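Local coordinates for APC3568 protein (Geobacillus stearothermophilus, PDB 1RFZ), which is of unproven function but may dephosphorylate phosphatidylglycerophosphate in the making of phosphatidylglycerol, at residues W19-R23 and G24-E28; P127-L130 and Q131-D135; N65-L68 and T69-L73. One frame throughout, in Å; residues are numbered along the deposited sequence.

Contact 1 of 3, residues W19-R23 and G24-E28; sequences WLEER and GVTVE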
ATOM      1  N   TRP A  19      14.546   4.204 -22.451  1.00 71.89           N
ATOM      2  CA  TRP A  19      13.165   4.630 -22.629  1.00 68.40           C
ATOM      3  C   TRP A  19      12.942   5.990 -21.972  1.00 68.96           C
ATOM      4  O   TRP A  19      12.359   6.889 -22.589  1.00 68.11           O
ATOM      5  CB  TRP A  19      12.203   3.603 -22.025  1.00 65.94           C
ATOM      6  CG  TRP A  19      12.095   2.320 -22.813  1.00 63.60           C
ATOM      7  CD1 TRP A  19      13.031   1.804 -23.653  1.00 62.24           C
ATOM      8  CD2 TRP A  19      11.043   1.338 -22.738  1.00 61.13           C
ATOM      9  NE1 TRP A  19      12.641   0.564 -24.096  1.00 60.64           N
ATOM     10  CE2 TRP A  19      11.427   0.252 -23.548  1.00 59.84           C
ATOM     11  CE3 TRP A  19       9.820   1.272 -22.059  1.00 61.29           C
ATOM     12  CZ2 TRP A  19      10.634  -0.892 -23.699  1.00 59.07           C
ATOM     13  CZ3 TRP A  19       9.027   0.128 -22.214  1.00 61.23           C
ATOM     14  CH2 TRP A  19       9.443  -0.936 -23.028  1.00 59.20           C
ATOM     15  N   LEU A  20      13.402   6.144 -20.728  1.00 68.27           N
ATOM     16  CA  LEU A  20      13.242   7.419 -20.011  1.00 68.17           C
ATOM     17  C   LEU A  20      13.787   8.575 -20.837  1.00 69.41           C
ATOM     18  O   LEU A  20      13.160   9.626 -20.934  1.00 68.02           O
ATOM     19  CB  LEU A  20      13.957   7.392 -18.648  1.00 65.57           C
ATOM     20  CG  LEU A  20      13.335   6.589 -17.496  1.00 62.60           C
ATOM     21  CD1 LEU A  20      14.048   6.917 -16.191  1.00 61.79           C
ATOM     22  CD2 LEU A  20      11.868   6.940 -17.377  1.00 58.74           C
ATOM     23  N   GLU A  21      14.968   8.368 -21.419  1.00 72.54           N
ATOM     24  CA  GLU A  21      15.622   9.364 -22.261  1.00 74.92           C
ATOM     25  C   GLU A  21      14.790   9.567 -23.523  1.00 75.47           C
ATOM     26  O   GLU A  21      14.677  10.686 -24.020  1.00 76.87           O
ATOM     27  CB  GLU A  21      17.024   8.888 -22.648  1.00 77.20           C
ATOM     28  CG  GLU A  21      17.761   9.806 -23.623  1.00 82.40           C
ATOM     29  CD  GLU A  21      18.592  10.877 -22.927  1.00 86.23           C
ATOM     30  OE1 GLU A  21      19.520  10.503 -22.170  1.00 87.06           O
ATOM     31  OE2 GLU A  21      18.324  12.087 -23.142  1.00 89.41           O
ATOM     32  N   GLU A  22      14.207   8.474 -24.021  1.00 76.30           N
ATOM     33  CA  GLU A  22      13.370   8.482 -25.226  1.00 77.94           C
ATOM     34  C   GLU A  22      11.987   9.097 -25.039  1.00 77.13           C
ATOM     35  O   GLU A  22      11.241   9.237 -26.007  1.00 78.62           O
ATOM     36  CB  GLU A  22      13.200   7.065 -25.767  1.00 81.17           C
ATOM     37  CG  GLU A  22      14.411   6.525 -26.488  1.00 84.99           C
ATOM     38  CD  GLU A  22      14.260   5.059 -26.833  1.00 88.80           C
ATOM     39  OE1 GLU A  22      13.194   4.682 -27.368  1.00 91.77           O
ATOM     40  OE2 GLU A  22      15.208   4.283 -26.573  1.00 92.55           O
ATOM     41  N   ARG A  23      11.637   9.438 -23.798  1.00 75.92           N
ATOM     42  CA  ARG A  23      10.356  10.070 -23.500  1.00 72.76           C
ATOM     43  C   ARG A  23      10.635  11.491 -23.003  1.00 70.02           C
ATOM     44  O   ARG A  23       9.713  12.252 -22.684  1.00 70.49           O
ATOM     45  CB  ARG A  23       9.593   9.271 -22.448  1.00 75.57           C
ATOM     46  CG  ARG A  23       9.384   7.819 -22.821  1.00 78.19           C
ATOM     47  CD  ARG A  23       8.618   7.681 -24.121  1.00 82.75           C
ATOM     48  NE  ARG A  23       7.183   7.884 -23.956  1.00 87.39           N
ATOM     49  CZ  ARG A  23       6.301   7.825 -24.952  1.00 90.40           C
ATOM     50  NH1 ARG A  23       6.711   7.570 -26.190  1.00 91.26           N
ATOM     51  NH2 ARG A  23       5.007   8.010 -24.711  1.00 90.83           N
ATOM     52  N   GLY A  24      11.920  11.837 -22.944  1.00 66.03           N
ATOM     53  CA  GLY A  24      12.312  13.168 -22.526  1.00 65.65           C
ATOM     54  C   GLY A  24      12.926  13.290 -21.141  1.00 66.86           C
ATOM     55  O   GLY A  24      13.480  14.345 -20.782  1.00 65.26           O
ATOM     56  N   VAL A  25      12.867  12.218 -20.358  1.00 66.88           N
ATOM     57  CA  VAL A  25      13.396  12.283 -19.003  1.00 65.36           C
ATOM     58  C   VAL A  25      14.860  11.881 -18.822  1.00 66.41           C
ATOM     59  O   VAL A  25      15.311  10.829 -19.267  1.00 64.92           O
ATOM     60  CB  VAL A  25      12.506  11.471 -18.032  1.00 62.62           C
ATOM     61  CG1 VAL A  25      12.917  11.768 -16.597  1.00 61.31           C
ATOM     62  CG2 VAL A  25      11.011  11.813 -18.270  1.00 60.72           C
ATOM     63  N   THR A  26      15.581  12.763 -18.145  1.00 67.63           N
ATOM     64  CA  THR A  26      16.995  12.610 -17.857  1.00 72.21           C
ATOM     65  C   THR A  26      17.190  12.345 -16.387  1.00 72.08           C
ATOM     66  O   THR A  26      16.600  13.033 -15.563  1.00 73.26           O
ATOM     67  CB  THR A  26      17.736  13.913 -18.161  1.00 74.69           C
ATOM     68  OG1 THR A  26      17.866  14.060 -19.574  1.00 80.86           O
ATOM     69  CG2 THR A  26      19.098  13.928 -17.512  1.00 78.57           C
ATOM     70  N   VAL A  27      18.023  11.368 -16.047  1.00 72.58           N
ATOM     71  CA  VAL A  27      18.308  11.086 -14.642  1.00 68.35           C
ATOM     72  C   VAL A  27      18.575  12.397 -13.907  1.00 70.65           C
ATOM     73  O   VAL A  27      18.236  12.541 -12.738  1.00 74.35           O
ATOM     74  CB  VAL A  27      19.558  10.181 -14.498  1.00 63.67           C
ATOM     75  CG1 VAL A  27      20.323  10.507 -13.199  1.00 58.72           C
ATOM     76  CG2 VAL A  27      19.146   8.716 -14.525  1.00 59.78           C
ATOM     77  N   GLU A  28      19.175  13.346 -14.618  1.00 72.33           N
ATOM     78  CA  GLU A  28      19.521  14.657 -14.072  1.00 79.90           C
ATOM     79  C   GLU A  28      18.335  15.571 -13.758  1.00 75.32           C
ATOM     80  O   GLU A  28      18.332  16.272 -12.751  1.00 78.25           O
ATOM     81  CB  GLU A  28      20.467  15.379 -15.043  1.00 92.33           C
ATOM     82  CG  GLU A  28      20.825  16.802 -14.657  1.00109.38           C
ATOM     83  CD  GLU A  28      22.286  16.948 -14.267  1.00122.74           C
ATOM     84  OE1 GLU A  28      23.164  16.707 -15.125  1.00134.44           O
ATOM     85  OE2 GLU A  28      22.555  17.296 -13.098  1.00134.28           O
TER
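Leu20 and Val25 meet across the end of helix 13-22, and the turn between them is a worked example of the Schellman motif. Two backbone bonds define it. In the wider loop Val25 N gives its hydrogen to Leu20 O at 2.7 Å, bent to 132° at the hydrogen. Inside it Gly24 N reaches Glu21 O at 3.2 Å, standing above that carbonyl plane rather than on a lone pair. Leu20 O also accepts from Arg23 N, 3.2 Å away, and its two donors come from opposite faces of the carbonyl. The chain can reverse because Gly24 takes a positive phi of 107°; a beta carbon there would run into Arg23 O.

The apolar part of the motif pairs the residues joined by the wider bond. Leu20 CB lies 4.4 Å from Val25 CB, a light contact between two buried residues. Val25 has CG1 anti to its own N (chi1 -169°), which keeps CG2 beside that N and 4.1 Å from Leu20 O.

Polar side chains add little on the outer side. Glu21 and Thr26 run alongside each other, but Glu21 OE2 and Thr26 OG1 are 4.1 Å apart, too far to bond. Thr26 occupies the N-cap position of helix 27-38 without a side-chain cap. Arg23, bent at chi2 and chi3, carries its guanidinium away from the turn to a salt bridge with Glu78.

Leu20 rests on Ile67 and Ile71 of helix 61-76, and Val25 on Ile129 and Leu133 of helix 129-134. Both also touch Leu145 of helix 145-163, while Val27 leads on to Ile51 and Asn55 of helix 47-58.

Contact 2 of 3, residues P127-L130 and Q131-D135; sequences PGIL and QYLND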
ATOM      1  N   PRO A 127       6.847  20.688 -10.523  1.00 62.37           N
ATOM      2  CA  PRO A 127       8.032  21.462 -10.908  1.00 59.95           C
ATOM      3  C   PRO A 127       8.934  20.710 -11.905  1.00 59.90           C
ATOM      4  O   PRO A 127       8.805  19.489 -12.066  1.00 59.30           O
ATOM      5  CB  PRO A 127       8.710  21.716  -9.572  1.00 58.53           C
ATOM      6  CG  PRO A 127       8.411  20.474  -8.816  1.00 59.73           C
ATOM      7  CD  PRO A 127       6.961  20.226  -9.126  1.00 60.53           C
ATOM      8  N   GLY A 128       9.816  21.452 -12.590  1.00 59.57           N
ATOM      9  CA  GLY A 128      10.742  20.874 -13.558  1.00 59.66           C
ATOM     10  C   GLY A 128      10.124  20.114 -14.719  1.00 61.63           C
ATOM     11  O   GLY A 128       9.078  20.513 -15.251  1.00 62.21           O
ATOM     12  N   ILE A 129      10.768  19.019 -15.121  1.00 63.29           N
ATOM     13  CA  ILE A 129      10.273  18.213 -16.234  1.00 68.17           C
ATOM     14  C   ILE A 129       8.783  17.942 -16.139  1.00 70.06           C
ATOM     15  O   ILE A 129       8.070  18.006 -17.138  1.00 69.72           O
ATOM     16  CB  ILE A 129      10.966  16.851 -16.317  1.00 70.54           C
ATOM     17  CG1 ILE A 129      11.838  16.640 -15.083  1.00 73.14           C
ATOM     18  CG2 ILE A 129      11.739  16.748 -17.610  1.00 67.80           C
ATOM     19  CD1 ILE A 129      12.396  15.233 -14.969  1.00 79.07           C
ATOM     20  N   LEU A 130       8.322  17.627 -14.933  1.00 71.41           N
ATOM     21  CA  LEU A 130       6.913  17.330 -14.706  1.00 72.49           C
ATOM     22  C   LEU A 130       6.068  18.319 -15.490  1.00 75.73           C
ATOM     23  O   LEU A 130       5.039  17.960 -16.081  1.00 73.78           O
ATOM     24  CB  LEU A 130       6.608  17.391 -13.205  1.00 69.03           C
ATOM     25  CG  LEU A 130       7.339  16.280 -12.418  1.00 67.04           C
ATOM     26  CD1 LEU A 130       7.170  16.463 -10.907  1.00 63.38           C
ATOM     27  CD2 LEU A 130       6.811  14.908 -12.875  1.00 63.66           C
ATOM     28  N   GLN A 131       6.538  19.562 -15.508  1.00 78.60           N
ATOM     29  CA  GLN A 131       5.878  20.632 -16.239  1.00 83.35           C
ATOM     30  C   GLN A 131       5.668  20.189 -17.685  1.00 83.80           C
ATOM     31  O   GLN A 131       4.567  20.278 -18.228  1.00 86.90           O
ATOM     32  CB  GLN A 131       6.747  21.886 -16.214  1.00 87.14           C
ATOM     33  CG  GLN A 131       6.210  23.017 -17.064  1.00 94.12           C
ATOM     34  CD  GLN A 131       4.926  23.597 -16.511  1.00 99.16           C
ATOM     35  OE1 GLN A 131       4.289  24.442 -17.146  1.00103.49           O
ATOM     36  NE2 GLN A 131       4.540  23.156 -15.315  1.00103.32           N
ATOM     37  N   TYR A 132       6.741  19.707 -18.302  1.00 85.50           N
ATOM     38  CA  TYR A 132       6.685  19.249 -19.678  1.00 88.82           C
ATOM     39  C   TYR A 132       5.843  17.997 -19.867  1.00 87.13           C
ATOM     40  O   TYR A 132       5.107  17.887 -20.847  1.00 89.11           O
ATOM     41  CB  TYR A 132       8.098  18.985 -20.208  1.00 97.14           C
ATOM     42  CG  TYR A 132       8.135  18.059 -21.408  1.00104.35           C
ATOM     43  CD1 TYR A 132       7.473  18.387 -22.589  1.00108.00           C
ATOM     44  CD2 TYR A 132       8.801  16.837 -21.346  1.00108.51           C
ATOM     45  CE1 TYR A 132       7.467  17.517 -23.674  1.00114.87           C
ATOM     46  CE2 TYR A 132       8.803  15.961 -22.425  1.00115.22           C
ATOM     47  CZ  TYR A 132       8.133  16.305 -23.584  1.00116.88           C
ATOM     48  OH  TYR A 132       8.120  15.432 -24.648  1.00120.53           O
ATOM     49  N   LEU A 133       5.947  17.048 -18.941  1.00 84.74           N
ATOM     50  CA  LEU A 133       5.203  15.804 -19.083  1.00 83.87           C
ATOM     51  C   LEU A 133       3.713  15.954 -18.864  1.00 86.85           C
ATOM     52  O   LEU A 133       2.919  15.196 -19.427  1.00 84.17           O
ATOM     53  CB  LEU A 133       5.743  14.738 -18.133  1.00 80.54           C
ATOM     54  CG  LEU A 133       7.136  14.186 -18.403  1.00 76.85           C
ATOM     55  CD1 LEU A 133       8.176  15.235 -18.059  1.00 76.43           C
ATOM     56  CD2 LEU A 133       7.350  12.946 -17.562  1.00 74.95           C
ATOM     57  N   ASN A 134       3.314  16.920 -18.050  1.00 90.05           N
ATOM     58  CA  ASN A 134       1.893  17.081 -17.817  1.00 93.84           C
ATOM     59  C   ASN A 134       1.264  17.967 -18.884  1.00 95.12           C
ATOM     60  O   ASN A 134       0.042  17.982 -19.044  1.00 94.89           O
ATOM     61  CB  ASN A 134       1.627  17.656 -16.429  1.00 94.87           C
ATOM     62  CG  ASN A 134       0.284  17.225 -15.883  1.00 97.97           C
ATOM     63  OD1 ASN A 134       0.209  16.446 -14.931  1.00101.49           O
ATOM     64  ND2 ASN A 134      -0.789  17.709 -16.500  1.00100.58           N
ATOM     65  N   ASP A 135       2.107  18.697 -19.614  1.00 96.30           N
ATOM     66  CA  ASP A 135       1.639  19.577 -20.683  1.00 99.44           C
ATOM     67  C   ASP A 135       0.959  18.718 -21.758  1.00 99.36           C
ATOM     68  O   ASP A 135       1.598  17.867 -22.385  1.00101.72           O
ATOM     69  CB  ASP A 135       2.817  20.342 -21.291  1.00103.38           C
ATOM     70  CG  ASP A 135       2.498  21.801 -21.541  1.00104.25           C
ATOM     71  OD1 ASP A 135       2.262  22.536 -20.556  1.00105.22           O
ATOM     72  OD2 ASP A 135       2.486  22.214 -22.718  1.00105.52           O
TER
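Ile129 and Leu133 run alongside each other, one turn apart, on the packed face of the short helix 129-134. The methyl Leu133 CD1 does the touching, lying 3.7 Å from Ile129 CB and 3.9 Å from Ile129 CG2. In Leu133, CG anti to the carbonyl carbon (chi1 -68°), together with a chi2 of 72°, puts CD1 beside Ile129. The same pair is joined through the backbone: Leu133 N donates to Ile129 O at 2.9 Å, with 155° at the hydrogen and the donor tilted only slightly from the carbonyl plane. The next bond, from Asn134 N to Leu130 O, is 2.8 Å long and approaches nearly along the C=O axis. These two i-to-i+4 bonds are the sound alpha-helical core of a helix of only six residues.

Away from this face the hold is looser. Gly128, with a positive phi, and Gln131 are exposed at the start of the helix; the glutamine chain bends at chi2 and its amide leads away from the preceding residues. Tyr132 sends its ring outward from the turn, where it packs on Thr138 and Lys140 of the following loop. Farther along, the bonds from Asp135 N are weak, 3.2 Å to Gln131 O and 3.3 Å to Tyr132 O. Leu133 O is taken up by Asn142 ND2, tying the helix to that same loop.

Three other parts of the chain meet the packed face. The turn before helix 27-38 covers part of it; Leu130 packs on Leu33 of that helix, and Leu133 on Leu145 and Val149 of helix 145-163.

Contact 3 of 3, residues N65-L68 and T69-L73; sequences NAIL and TGIQL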
ATOM      1  N   ASN A  65      10.523  -2.588 -13.492  1.00 49.07           N
ATOM      2  CA  ASN A  65       9.257  -3.226 -13.785  1.00 51.48           C
ATOM      3  C   ASN A  65       8.175  -2.167 -13.897  1.00 53.85           C
ATOM      4  O   ASN A  65       7.257  -2.275 -14.727  1.00 56.16           O
ATOM      5  CB  ASN A  65       8.898  -4.229 -12.684  1.00 48.02           C
ATOM      6  CG  ASN A  65       9.638  -5.535 -12.834  1.00 47.05           C
ATOM      7  OD1 ASN A  65      10.301  -5.762 -13.844  1.00 48.42           O
ATOM      8  ND2 ASN A  65       9.517  -6.412 -11.844  1.00 44.82           N
ATOM      9  N   ALA A  66       8.292  -1.136 -13.064  1.00 55.06           N
ATOM     10  CA  ALA A  66       7.323  -0.054 -13.062  1.00 55.48           C
ATOM     11  C   ALA A  66       7.574   0.840 -14.264  1.00 56.63           C
ATOM     12  O   ALA A  66       6.681   1.056 -15.074  1.00 56.26           O
ATOM     13  CB  ALA A  66       7.434   0.741 -11.777  1.00 55.43           C
ATOM     14  N   ILE A  67       8.799   1.343 -14.384  1.00 57.26           N
ATOM     15  CA  ILE A  67       9.148   2.220 -15.485  1.00 58.36           C
ATOM     16  C   ILE A  67       8.829   1.611 -16.842  1.00 60.43           C
ATOM     17  O   ILE A  67       8.358   2.316 -17.729  1.00 60.06           O
ATOM     18  CB  ILE A  67      10.649   2.590 -15.485  1.00 57.26           C
ATOM     19  CG1 ILE A  67      11.028   3.272 -14.179  1.00 55.09           C
ATOM     20  CG2 ILE A  67      10.966   3.512 -16.681  1.00 57.08           C
ATOM     21  CD1 ILE A  67      12.426   3.827 -14.215  1.00 52.83           C
ATOM     22  N   LEU A  68       9.090   0.321 -17.026  1.00 61.37           N
ATOM     23  CA  LEU A  68       8.802  -0.287 -18.327  1.00 62.39           C
ATOM     24  C   LEU A  68       7.310  -0.291 -18.624  1.00 61.60           C
ATOM     25  O   LEU A  68       6.877   0.322 -19.603  1.00 61.76           O
ATOM     26  CB  LEU A  68       9.367  -1.717 -18.429  1.00 62.04           C
ATOM     27  CG  LEU A  68      10.901  -1.855 -18.469  1.00 63.15           C
ATOM     28  CD1 LEU A  68      11.268  -3.220 -19.001  1.00 61.76           C
ATOM     29  CD2 LEU A  68      11.521  -0.785 -19.355  1.00 61.93           C
ATOM     30  N   THR A  69       6.532  -0.966 -17.777  1.00 61.56           N
ATOM     31  CA  THR A  69       5.076  -1.035 -17.947  1.00 63.35           C
ATOM     32  C   THR A  69       4.462   0.365 -18.153  1.00 65.33           C
ATOM     33  O   THR A  69       3.595   0.574 -19.009  1.00 63.52           O
ATOM     34  CB  THR A  69       4.403  -1.663 -16.719  1.00 63.52           C
ATOM     35  OG1 THR A  69       5.005  -2.931 -16.424  1.00 61.55           O
ATOM     36  CG2 THR A  69       2.924  -1.862 -16.988  1.00 61.32           C
ATOM     37  N   GLY A  70       4.924   1.320 -17.352  1.00 68.33           N
ATOM     38  CA  GLY A  70       4.425   2.675 -17.458  1.00 70.30           C
ATOM     39  C   GLY A  70       4.601   3.249 -18.848  1.00 71.83           C
ATOM     40  O   GLY A  70       3.628   3.577 -19.507  1.00 70.24           O
ATOM     41  N   ILE A  71       5.841   3.364 -19.304  1.00 72.90           N
ATOM     42  CA  ILE A  71       6.091   3.922 -20.622  1.00 75.84           C
ATOM     43  C   ILE A  71       5.588   3.043 -21.770  1.00 77.73           C
ATOM     44  O   ILE A  71       5.569   3.479 -22.922  1.00 77.28           O
ATOM     45  CB  ILE A  71       7.589   4.225 -20.833  1.00 75.46           C
ATOM     46  CG1 ILE A  71       8.094   5.164 -19.736  1.00 77.06           C
ATOM     47  CG2 ILE A  71       7.793   4.912 -22.171  1.00 78.22           C
ATOM     48  CD1 ILE A  71       9.525   5.664 -19.950  1.00 74.09           C
ATOM     49  N   GLN A  72       5.178   1.812 -21.473  1.00 78.05           N
ATOM     50  CA  GLN A  72       4.653   0.931 -22.520  1.00 75.87           C
ATOM     51  C   GLN A  72       3.245   1.398 -22.890  1.00 75.86           C
ATOM     52  O   GLN A  72       2.952   1.681 -24.053  1.00 74.54           O
ATOM     53  CB  GLN A  72       4.609  -0.521 -22.035  1.00 73.72           C
ATOM     54  CG  GLN A  72       4.022  -1.526 -23.028  1.00 73.00           C
ATOM     55  CD  GLN A  72       4.833  -1.703 -24.327  1.00 71.65           C
ATOM     56  OE1 GLN A  72       4.833  -2.785 -24.913  1.00 67.78           O
ATOM     57  NE2 GLN A  72       5.503  -0.643 -24.782  1.00 68.48           N
ATOM     58  N   LEU A  73       2.383   1.486 -21.883  1.00 75.99           N
ATOM     59  CA  LEU A  73       1.010   1.931 -22.074  1.00 74.51           C
ATOM     60  C   LEU A  73       0.999   3.375 -22.583  1.00 76.27           C
ATOM     61  O   LEU A  73       0.245   3.715 -23.497  1.00 77.58           O
ATOM     62  CB  LEU A  73       0.248   1.821 -20.751  1.00 70.22           C
ATOM     63  CG  LEU A  73       0.286   0.429 -20.094  1.00 66.78           C
ATOM     64  CD1 LEU A  73      -0.170   0.542 -18.644  1.00 63.80           C
ATOM     65  CD2 LEU A  73      -0.580  -0.566 -20.875  1.00 61.83           C
TER
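Asn65 O is gripped twice by Thr69: by the hydroxyl, with OG1 at 2.9 Å and nearly in line with the carbonyl, and weakly by the amide, with Thr69 N at 3.4 Å. Having OG1 anti to its carbonyl carbon (chi1 -53°) turns the hydroxyl back to the acceptor that the helix already offers to Thr69 N, a familiar way for threonine to bind the preceding turn of an alpha-helix. In helix 61-76 the i-to-i+4 bonds continue with Gly70 N to Ala66 O at 2.9 Å and Ile71 N to Ile67 O at 3.1 Å and 173°; the next, from Gln72 N to Leu68 O, is weak. On its inner face Ile67 CG2 lies 4.2 Å from Ile71 CD1, the two side chains running alongside each other, and helix 145-163 meets them with Ile152 and Leu145. The other face belongs to the assembly of this all-helical protein. Thr69 OG1 is also hydrogen-bonded to Tyr97 OH of the second subunit, so a valine in its place would probably cost that tyrosine this partner and leave Asn65 O just the weak amide bond from this residue. Nearby, Gln72 NE2 bonds Asp83 of that subunit.

Read from the N terminus, the three contacts follow in series and illustrate how local turns become parts of one helical core; none encloses or crosses another. Contact 1 closes the short turn joining helix 13-22 to helix 27-38. Contact 3 closes no loop, being a single passage of helix 61-76, and contact 2, much later, closes no long loop either, being the short helix 129-134 with its flanking residues. Contact 1 touches both of the others. Trp19 CZ3 comes 3.4 Å from Leu68 O of contact 3, while Arg23 O lies 3.8 Å from Tyr132 CE2 of contact 2. Contacts 2 and 3 do not meet, their nearest atoms being about 8 Å apart; helix 145-163 lies against all three.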